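Local coordinates for protein transcriptional repressor, TetR family (Thermus thermophilus, PDB 3ANP) that represses transcription as a TetR-family regulator that controls fatty acid degradation and binds lauroyl-CoA, probably as the effector that releases it from DNA, at the dodecyl-coa site and the interface of chains A and B. Residues are numbered along the deposited sequence; one frame, centred on the assembly and turned at random. Chains: chain A/B, Transcriptional repressor, TetR family.

Contact 1: the dodecyl-coa site. Residues chain A 61, 64-65, 107, 111-112, 119-120, 123, 126, 128, 156, 159-160, 162-163; chain B 164, 167-168, 172-173, 176. With DCC (dodecyl-coa), chain C.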
# COMPACT_ATOMS: atom_id res chain seq x y z
N GLY A 61 2.19 17.75 -4.32
CA GLY A 61 1.24 16.91 -3.62
C GLY A 61 0.68 17.59 -2.38
O GLY A 61 -0.52 17.48 -2.09
N LEU A 64 -1.88 20.04 -3.46
CA LEU A 64 -3.12 19.36 -3.83
C LEU A 64 -3.89 18.94 -2.58
O LEU A 64 -5.10 19.18 -2.47
CB LEU A 64 -2.82 18.14 -4.71
CG LEU A 64 -2.24 18.37 -6.11
CD1 LEU A 64 -1.91 17.01 -6.74
CD2 LEU A 64 -3.25 19.12 -6.99
N LEU A 65 -3.20 18.34 -1.62
CA LEU A 65 -3.86 17.90 -0.40
C LEU A 65 -4.43 19.09 0.38
O LEU A 65 -5.51 18.98 0.97
CB LEU A 65 -2.89 17.11 0.48
CG LEU A 65 -3.51 16.61 1.80
CD1 LEU A 65 -4.62 15.60 1.47
CD2 LEU A 65 -2.44 15.94 2.67
N MSE A 107 5.91 10.37 -7.58
CA MSE A 107 5.73 10.89 -6.25
C MSE A 107 5.33 9.75 -5.30
O MSE A 107 5.85 9.65 -4.19
CB MSE A 107 4.65 11.99 -6.25
CG MSE A 107 4.56 12.71 -4.93
SE MSE A 107 2.98 13.80 -4.73
CE MSE A 107 1.70 12.38 -4.50
N LEU A 111 7.10 7.44 -1.31
CA LEU A 111 6.58 6.97 -0.04
C LEU A 111 7.14 5.57 0.26
O LEU A 111 7.00 5.06 1.36
CB LEU A 111 5.05 6.92 -0.07
CG LEU A 111 4.42 8.32 0.01
CD1 LEU A 111 3.08 8.36 -0.68
CD2 LEU A 111 4.31 8.71 1.48
N LEU A 112 7.79 4.97 -0.73
CA LEU A 112 8.37 3.64 -0.58
C LEU A 112 9.89 3.70 -0.66
O LEU A 112 10.56 2.67 -0.80
CB LEU A 112 7.85 2.69 -1.67
CG LEU A 112 6.33 2.51 -1.81
CD1 LEU A 112 6.02 1.66 -3.03
CD2 LEU A 112 5.75 1.88 -0.56
N ALA A 119 11.32 8.53 3.17
CA ALA A 119 9.97 7.96 3.22
C ALA A 119 9.16 8.76 4.22
O ALA A 119 8.00 9.07 3.98
CB ALA A 119 10.00 6.48 3.63
N ARG A 120 9.78 9.08 5.35
CA ARG A 120 9.12 9.85 6.40
C ARG A 120 8.78 11.25 5.89
O ARG A 120 7.73 11.79 6.20
CB ARG A 120 10.02 9.97 7.63
CG ARG A 120 9.31 10.60 8.81
CD ARG A 120 10.23 10.76 10.01
NE ARG A 120 9.48 11.21 11.18
CZ ARG A 120 8.68 10.43 11.90
NH1 ARG A 120 8.52 9.16 11.58
NH2 ARG A 120 8.03 10.94 12.94
N PHE A 123 5.79 11.00 3.69
CA PHE A 123 4.62 10.76 4.51
C PHE A 123 4.11 12.04 5.17
O PHE A 123 2.90 12.31 5.19
CB PHE A 123 4.93 9.73 5.60
CG PHE A 123 3.71 9.25 6.32
CD1 PHE A 123 2.96 8.20 5.80
CD2 PHE A 123 3.29 9.88 7.48
CE1 PHE A 123 1.79 7.78 6.44
CE2 PHE A 123 2.12 9.46 8.13
CZ PHE A 123 1.37 8.41 7.61
N LEU A 126 2.33 14.50 2.82
CA LEU A 126 1.06 14.05 2.26
C LEU A 126 0.17 13.35 3.30
O LEU A 126 -0.27 12.21 3.10
CB LEU A 126 1.35 13.07 1.11
CG LEU A 126 2.36 13.51 0.04
CD1 LEU A 126 2.85 12.32 -0.80
CD2 LEU A 126 1.69 14.57 -0.86
N LEU A 128 -2.78 12.44 4.23
CA LEU A 128 -4.17 12.18 3.87
C LEU A 128 -4.90 11.47 5.02
O LEU A 128 -6.09 11.71 5.27
CB LEU A 128 -4.23 11.30 2.62
CG LEU A 128 -5.61 10.83 2.15
CD1 LEU A 128 -6.53 12.06 1.92
CD2 LEU A 128 -5.45 9.99 0.88
N ARG A 156 -5.53 6.57 8.84
CA ARG A 156 -4.28 6.12 8.23
C ARG A 156 -4.52 4.89 7.36
O ARG A 156 -3.98 4.78 6.26
CB ARG A 156 -3.24 5.75 9.30
CG ARG A 156 -1.92 5.19 8.71
CD ARG A 156 -0.82 4.95 9.76
NE ARG A 156 -0.30 6.21 10.28
CZ ARG A 156 0.69 6.31 11.17
NH1 ARG A 156 1.28 5.21 11.63
NH2 ARG A 156 1.09 7.50 11.60
N ALA A 159 -6.26 5.80 4.13
CA ALA A 159 -5.32 6.50 3.25
C ALA A 159 -4.29 5.52 2.67
O ALA A 159 -3.86 5.67 1.53
CB ALA A 159 -4.59 7.62 4.00
N ASP A 160 -3.90 4.51 3.44
CA ASP A 160 -2.93 3.54 2.93
C ASP A 160 -3.54 2.77 1.75
O ASP A 160 -2.86 2.48 0.76
CB ASP A 160 -2.51 2.54 4.03
CG ASP A 160 -1.54 3.15 5.03
OD1 ASP A 160 -0.77 4.07 4.67
OD2 ASP A 160 -1.52 2.68 6.18
N TYR A 162 -5.91 3.89 -0.25
CA TYR A 162 -5.99 4.81 -1.40
C TYR A 162 -4.63 4.77 -2.10
O TYR A 162 -4.54 4.66 -3.33
CB TYR A 162 -6.25 6.27 -0.96
CG TYR A 162 -5.75 7.26 -2.00
CD1 TYR A 162 -6.41 7.41 -3.23
CD2 TYR A 162 -4.56 7.95 -1.81
CE1 TYR A 162 -5.86 8.23 -4.25
CE2 TYR A 162 -4.01 8.77 -2.82
CZ TYR A 162 -4.67 8.89 -4.03
OH TYR A 162 -4.09 9.65 -5.04
N PHE A 163 -3.57 4.87 -1.30
CA PHE A 163 -2.22 4.85 -1.84
C PHE A 163 -1.91 3.62 -2.69
O PHE A 163 -1.45 3.75 -3.83
CB PHE A 163 -1.18 4.95 -0.71
CG PHE A 163 0.23 4.68 -1.17
CD1 PHE A 163 0.94 5.63 -1.90
CD2 PHE A 163 0.82 3.45 -0.92
CE1 PHE A 163 2.22 5.34 -2.38
CE2 PHE A 163 2.09 3.17 -1.40
CZ PHE A 163 2.79 4.11 -2.12
N LEU B 164 0.72 -3.70 3.12
CA LEU B 164 1.01 -2.34 3.55
C LEU B 164 1.59 -2.35 4.97
O LEU B 164 2.64 -1.76 5.24
CB LEU B 164 -0.28 -1.50 3.48
CG LEU B 164 -0.72 -1.16 2.04
CD1 LEU B 164 -2.22 -0.81 1.94
CD2 LEU B 164 0.13 0.02 1.56
N LEU B 167 5.14 -4.20 5.03
CA LEU B 167 6.18 -3.39 4.40
C LEU B 167 6.57 -2.22 5.31
O LEU B 167 7.75 -1.93 5.50
CB LEU B 167 5.70 -2.87 3.03
CG LEU B 167 6.72 -2.11 2.18
CD1 LEU B 167 6.18 -1.93 0.76
CD2 LEU B 167 7.00 -0.75 2.79
N ARG B 168 5.58 -1.53 5.88
CA ARG B 168 5.89 -0.41 6.76
C ARG B 168 6.69 -0.89 7.97
O ARG B 168 7.70 -0.29 8.34
CB ARG B 168 4.62 0.27 7.26
CG ARG B 168 4.87 1.29 8.37
CD ARG B 168 3.59 2.04 8.73
NE ARG B 168 3.16 2.93 7.65
CZ ARG B 168 1.90 3.05 7.23
NH1 ARG B 168 0.92 2.34 7.79
NH2 ARG B 168 1.62 3.92 6.26
N TYR B 172 10.33 0.55 7.88
CA TYR B 172 10.40 1.78 8.64
C TYR B 172 10.14 1.77 10.13
O TYR B 172 10.82 2.48 10.88
CB TYR B 172 9.44 2.79 7.99
CG TYR B 172 9.59 2.88 6.48
CD1 TYR B 172 8.54 2.53 5.63
CD2 TYR B 172 10.80 3.25 5.91
CE1 TYR B 172 8.70 2.54 4.23
CE2 TYR B 172 10.98 3.27 4.53
CZ TYR B 172 9.93 2.91 3.69
OH TYR B 172 10.14 2.86 2.32
N THR B 173 9.20 0.95 10.58
CA THR B 173 8.79 0.98 11.97
C THR B 173 8.57 -0.38 12.60
O THR B 173 7.43 -0.79 12.86
CB THR B 173 7.50 1.81 12.03
OG1 THR B 173 7.66 2.93 11.15
CG2 THR B 173 7.22 2.31 13.44
N ARG B 176 6.54 -1.37 16.23
CA ARG B 176 5.12 -1.65 16.39
C ARG B 176 4.85 -3.13 16.61
O ARG B 176 5.61 -3.99 16.16
CB ARG B 176 4.35 -1.18 15.15
CG ARG B 176 2.88 -1.62 15.12
CD ARG B 176 2.08 -0.85 14.06
NE ARG B 176 1.97 0.57 14.38
CZ ARG B 176 1.07 1.10 15.21
NH1 ARG B 176 0.16 0.33 15.82
NH2 ARG B 176 1.09 2.40 15.45
C2 DCC C . 5.37 11.04 20.14
C4 DCC C . 3.42 10.15 19.27
C5 DCC C . 2.99 11.42 18.92
C6 DCC C . 3.82 12.50 19.22
C8 DCC C . 1.49 10.01 18.32
C10 DCC C . -2.46 12.96 -2.12
C11 DCC C . -2.16 13.66 -3.45
C12 DCC C . -3.15 14.80 -3.71
N9 DCC C . 2.47 9.30 18.88
N7 DCC C . 1.80 11.30 18.35
N3 DCC C . 4.61 9.99 19.87
N1 DCC C . 4.99 12.27 19.82
N6 DCC C . 3.45 13.74 18.90
C1' DCC C . 2.49 7.83 19.06
C2' DCC C . 1.51 7.14 18.12
O2' DCC C . 0.17 7.34 18.59
C3' DCC C . 1.94 5.70 18.39
O3' DCC C . 1.38 5.24 19.62
C4' DCC C . 3.46 5.83 18.53
O4' DCC C . 3.73 7.25 18.62
C5' DCC C . 4.12 5.24 17.29
O5' DCC C . 3.61 5.86 16.11
P1 DCC C . 3.79 5.16 14.67
O11 DCC C . 3.47 3.72 14.76
O12 DCC C . 3.08 5.99 13.67
O6 DCC C . 5.37 5.29 14.39
P2 DCC C . 6.01 6.59 13.70
O21 DCC C . 7.35 6.49 14.32
O22 DCC C . 4.95 7.56 14.09
O7 DCC C . 5.94 5.96 12.22
CPA DCC C . 4.83 6.18 11.35
CPB DCC C . 5.34 6.58 9.96
CP8 DCC C . 6.47 5.64 9.54
CP7 DCC C . 5.84 8.03 10.00
CP9 DCC C . 4.19 6.47 8.96
OP3 DCC C . 5.98 4.30 9.39
CP6 DCC C . 7.10 6.12 8.23
OP2 DCC C . 8.00 6.96 8.24
NP2 DCC C . 6.61 5.57 7.13
CP5 DCC C . 7.12 5.93 5.79
CP4 DCC C . 6.01 5.76 4.75
CP3 DCC C . 5.54 4.30 4.69
OP1 DCC C . 5.23 3.70 5.72
NP1 DCC C . 5.49 3.77 3.47
CP2 DCC C . 5.06 2.37 3.26
CP1 DCC C . 3.55 2.25 3.47
S DCC C . 2.57 3.08 2.16
P3 DCC C . 0.80 3.74 19.71
O31 DCC C . -0.67 3.70 19.56
O32 DCC C . 1.56 2.90 18.57
O33 DCC C . 1.29 3.17 21.13
CA1 DCC C . 2.28 4.66 2.84
CA2 DCC C . 1.18 5.54 2.23
OA1 DCC C . 2.95 5.07 3.79
CA3 DCC C . 0.79 6.66 3.19
CA4 DCC C . -0.37 7.50 2.65
CA5 DCC C . -0.03 8.21 1.34
CA6 DCC C . -1.13 9.20 0.97
CA7 DCC C . -0.77 9.99 -0.29
CA8 DCC C . -1.81 11.07 -0.58
CA9 DCC C . -1.48 11.81 -1.88
O HOH W 1 9.09 5.03 12.31
O HOH W 2 3.49 2.06 12.29
O HOH W 3 9.72 7.24 10.26
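The acyl-CoA pocket lies in the helical ligand-binding domain of chain A, while helix 151-171 of chain B and the loop after it wall the thioester and pantetheine part. Lauroyl-CoA (DCC, dodecyl-coa), poorly ordered in the model, threads its acyl chain into chain A, and its pantetheine and pyrophosphate run outward between the subunits. B:Arg168 organises the thioester end. With CG anti to the backbone N and the chain turning at chi3 (-68°), its NE donates to the pantetheine carbonyl DCC OP1 at 2.9 Å and NH2 to the thioester carbonyl DCC OA1 at 3.0 Å, both tilted out of the guanidinium plane. Tip to tip with this group, A:Asp160 takes B:Arg168 NH2 on OD1 at 2.9 Å and NH1 on OD2, each from above a carboxylate turned 40° to the guanidinium; the two bonds fix the rotation of the guanidinium, and the carboxylate probably balances its charge. The amide DCC NP1 donates in the carbonyl plane to A:Leu111 O (2.9 Å, 155° at the hydrogen). From the chain B loop, B:Thr173 OG1 meets the pantoate hydroxyl DCC OP3 at 2.8 Å, and B:Arg176 NH2 binds the phosphate oxygen DCC O11 at 2.8 Å, its NE reaching that oxygen through a water. On the same phosphate, A:Arg156 NH1 and NH2 converge end-on and in plane on DCC O12, NH1 at 2.8 Å. One geminal methyl, DCC CP9, sits over the centre of the A:Phe123 ring, whose CE1 touches the acyl carbon CA3. A:Phe163 lies beside the thioester sulfur and first acyl carbons. Deeper in, A:Leu111 CD1 meets CA5, A:Leu126, A:Leu128 and A:Tyr162 line the chain near CA7 and CA8, and the terminal C12 packs against A:Leu64 CB. The tail ends against helix 54-77, which in TetR proteins connects the ligand-binding and DNA-binding domains, and the thioester lies beside helix 151-172.

Contact 2: the interface of chains A and B. Residues chain A 146, 188-192, 196; chain B 188-189, 191-194, 196.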
# COMPACT_ATOMS: atom_id res chain seq x y z
N ARG A 146 -16.94 3.17 15.64
CA ARG A 146 -16.33 2.42 16.74
C ARG A 146 -15.27 3.27 17.45
O ARG A 146 -14.67 4.16 16.84
CB ARG A 146 -15.70 1.12 16.24
CG ARG A 146 -14.53 1.33 15.28
CD ARG A 146 -14.21 0.02 14.59
NE ARG A 146 -13.96 -1.05 15.55
CZ ARG A 146 -14.09 -2.34 15.26
NH1 ARG A 146 -14.45 -2.71 14.04
NH2 ARG A 146 -13.86 -3.25 16.20
N LEU A 188 -15.80 -1.03 1.95
CA LEU A 188 -15.30 -2.16 2.73
C LEU A 188 -14.78 -1.75 4.10
O LEU A 188 -15.14 -2.37 5.10
CB LEU A 188 -14.21 -2.92 1.96
CG LEU A 188 -14.71 -3.82 0.83
CD1 LEU A 188 -13.56 -4.66 0.30
CD2 LEU A 188 -15.83 -4.74 1.35
N LEU A 189 -13.95 -0.71 4.17
CA LEU A 189 -13.43 -0.31 5.47
C LEU A 189 -14.49 0.38 6.33
O LEU A 189 -14.54 0.17 7.55
CB LEU A 189 -12.21 0.61 5.34
CG LEU A 189 -11.34 0.61 6.60
CD1 LEU A 189 -10.51 -0.69 6.61
CD2 LEU A 189 -10.40 1.83 6.62
N LEU A 190 -15.33 1.20 5.72
CA LEU A 190 -16.35 1.89 6.50
C LEU A 190 -17.45 0.94 7.00
O LEU A 190 -17.77 0.93 8.20
CB LEU A 190 -16.99 3.01 5.67
CG LEU A 190 -18.02 3.93 6.35
CD1 LEU A 190 -17.34 4.72 7.45
CD2 LEU A 190 -18.62 4.89 5.32
N GLU A 191 -18.01 0.13 6.10
CA GLU A 191 -19.10 -0.80 6.48
C GLU A 191 -18.65 -2.20 6.87
O GLU A 191 -19.32 -2.86 7.68
CB GLU A 191 -20.10 -0.93 5.33
CG GLU A 191 -20.67 0.39 4.86
CD GLU A 191 -21.55 0.22 3.63
OE1 GLU A 191 -21.11 -0.45 2.67
OE2 GLU A 191 -22.68 0.76 3.62
N GLY A 192 -17.54 -2.65 6.30
CA GLY A 192 -17.06 -3.99 6.58
C GLY A 192 -17.63 -4.99 5.58
O GLY A 192 -18.56 -4.67 4.83
N ARG A 196 -25.07 -5.69 6.89
CA ARG A 196 -25.66 -4.74 7.83
C ARG A 196 -27.17 -4.72 7.70
O ARG A 196 -27.75 -5.23 6.75
CB ARG A 196 -25.10 -3.33 7.58
CG ARG A 196 -23.68 -3.16 8.14
CD ARG A 196 -23.09 -1.77 7.92
NE ARG A 196 -21.77 -1.80 8.55
CZ ARG A 196 -21.55 -1.54 9.83
NH1 ARG A 196 -22.56 -1.19 10.62
NH2 ARG A 196 -20.33 -1.71 10.34
N LEU B 188 -11.21 -4.21 11.25
CA LEU B 188 -11.77 -3.14 10.44
C LEU B 188 -12.36 -3.59 9.11
O LEU B 188 -13.45 -3.18 8.72
CB LEU B 188 -10.72 -2.05 10.19
CG LEU B 188 -10.22 -1.27 11.41
CD1 LEU B 188 -9.28 -0.18 10.94
CD2 LEU B 188 -11.39 -0.64 12.17
N LEU B 189 -11.66 -4.46 8.39
CA LEU B 189 -12.23 -4.88 7.12
C LEU B 189 -13.41 -5.83 7.30
O LEU B 189 -14.39 -5.75 6.56
CB LEU B 189 -11.17 -5.53 6.24
CG LEU B 189 -11.55 -5.44 4.76
CD1 LEU B 189 -11.42 -3.97 4.30
CD2 LEU B 189 -10.66 -6.34 3.93
N GLU B 191 -15.50 -6.20 10.11
CA GLU B 191 -16.60 -5.54 10.81
C GLU B 191 -16.93 -4.13 10.36
O GLU B 191 -18.07 -3.68 10.49
CB GLU B 191 -16.30 -5.50 12.30
CG GLU B 191 -16.10 -6.86 12.93
CD GLU B 191 -15.34 -6.75 14.23
OE1 GLU B 191 -15.33 -5.65 14.82
OE2 GLU B 191 -14.75 -7.77 14.66
N GLY B 192 -15.93 -3.42 9.85
CA GLY B 192 -16.16 -2.06 9.44
C GLY B 192 -15.91 -1.10 10.58
O GLY B 192 -15.86 -1.49 11.76
N MSE B 193 -15.75 0.18 10.23
CA MSE B 193 -15.52 1.23 11.19
C MSE B 193 -16.81 1.63 11.89
O MSE B 193 -16.78 2.04 13.04
CB MSE B 193 -14.91 2.45 10.49
CG MSE B 193 -13.52 2.17 9.95
SE MSE B 193 -12.82 3.79 9.14
CE MSE B 193 -13.61 5.06 10.35
N LEU B 194 -17.94 1.48 11.19
CA LEU B 194 -19.25 1.82 11.76
C LEU B 194 -19.63 0.78 12.82
O LEU B 194 -19.37 -0.40 12.64
CB LEU B 194 -20.31 1.85 10.65
CG LEU B 194 -20.14 2.95 9.59
CD1 LEU B 194 -21.15 2.75 8.46
CD2 LEU B 194 -20.32 4.32 10.23
N ARG B 196 -21.76 -1.82 15.26
CA ARG B 196 -22.73 -2.88 15.02
C ARG B 196 -23.45 -2.99 16.35
O ARG B 196 -23.05 -3.77 17.22
CB ARG B 196 -22.04 -4.20 14.66
CG ARG B 196 -21.48 -4.19 13.23
CD ARG B 196 -20.68 -5.42 12.82
NE ARG B 196 -20.27 -5.19 11.44
CZ ARG B 196 -20.98 -5.55 10.37
NH1 ARG B 196 -22.13 -6.21 10.50
NH2 ARG B 196 -20.58 -5.15 9.18
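B:Glu191 O, the backbone carbonyl at the end of helix 178-191, is gripped by three donors, one of them weak. B:Arg196, CG anti to the carbonyl carbon and extended from CG to NE, presents its guanidinium side-on: NE donates to B:Glu191 O at 2.8 Å in the carbonyl plane, on a lone pair, and NH2 from above that plane. A:Arg196 NH2 adds the weak bond. A:Glu191 O is held likewise with the chains exchanged, and the two carbonyl oxygens, A:Glu191 O and B:Glu191 O, lie 3.2 Å apart, a repulsive approach that the guanidinium charges are likely to offset. CZ of B:Arg196 lies over one face of the A:Arg196 guanidinium, toward its rim, the planes 45° apart, and CB of B:Leu194 over the other; A:Arg196 NH2 also donates to B:Leu194 O at 2.8 Å. A:Arg146 clasps the B turn. Its backbone N meets B:Met193 O at 2.8 Å, nearly along the C=O axis, while the side chain, in the crowded chi1 position (65°) and bent at chi3, brings NH1 to B:Gly192 O at 2.9 Å. NH1 and NH2 converge end-on on B:Glu191 OE1, NH2 using its syn lone pair at 3.1 Å. An alanine in place of A:Arg146 would remove the salt bridge and the bond to B:Gly192 O, and would probably loosen the B turn, although the backbone bond to B:Met193 O could remain. Consecutive turn amides cap consecutive helix carbonyls: B:Met193 N to A:Leu189 O at 2.9 Å, in the carbonyl plane, and B:Leu194 N to A:Leu190 O. CD1 of A:Leu190 meets CG of B:Leu194, crossing obliquely. The patch joins the ends of helices 178-191, the turns after them and the loop between helices 128-142 and 151-172, probably within the TetR-type dimer.

The C-alpha centres of contact 1 and contact 2 lie about 22 Å apart, and the two have no residue in common. Both nevertheless draw on chains A and B: contact 1 uses helix 151-172 of chain A with its counterpart in chain B, and contact 2 the ends of the following helices, 178-191. The acyl-CoA pocket is therefore partly built by dimerisation, and the two-fold repeats it with the chains exchanged. Contact 2 helps hold together the subunits that share the pocket. The tail end against helix 54-77 suggests a possible route to the DNA-binding domain, but the structure alone does not show the change.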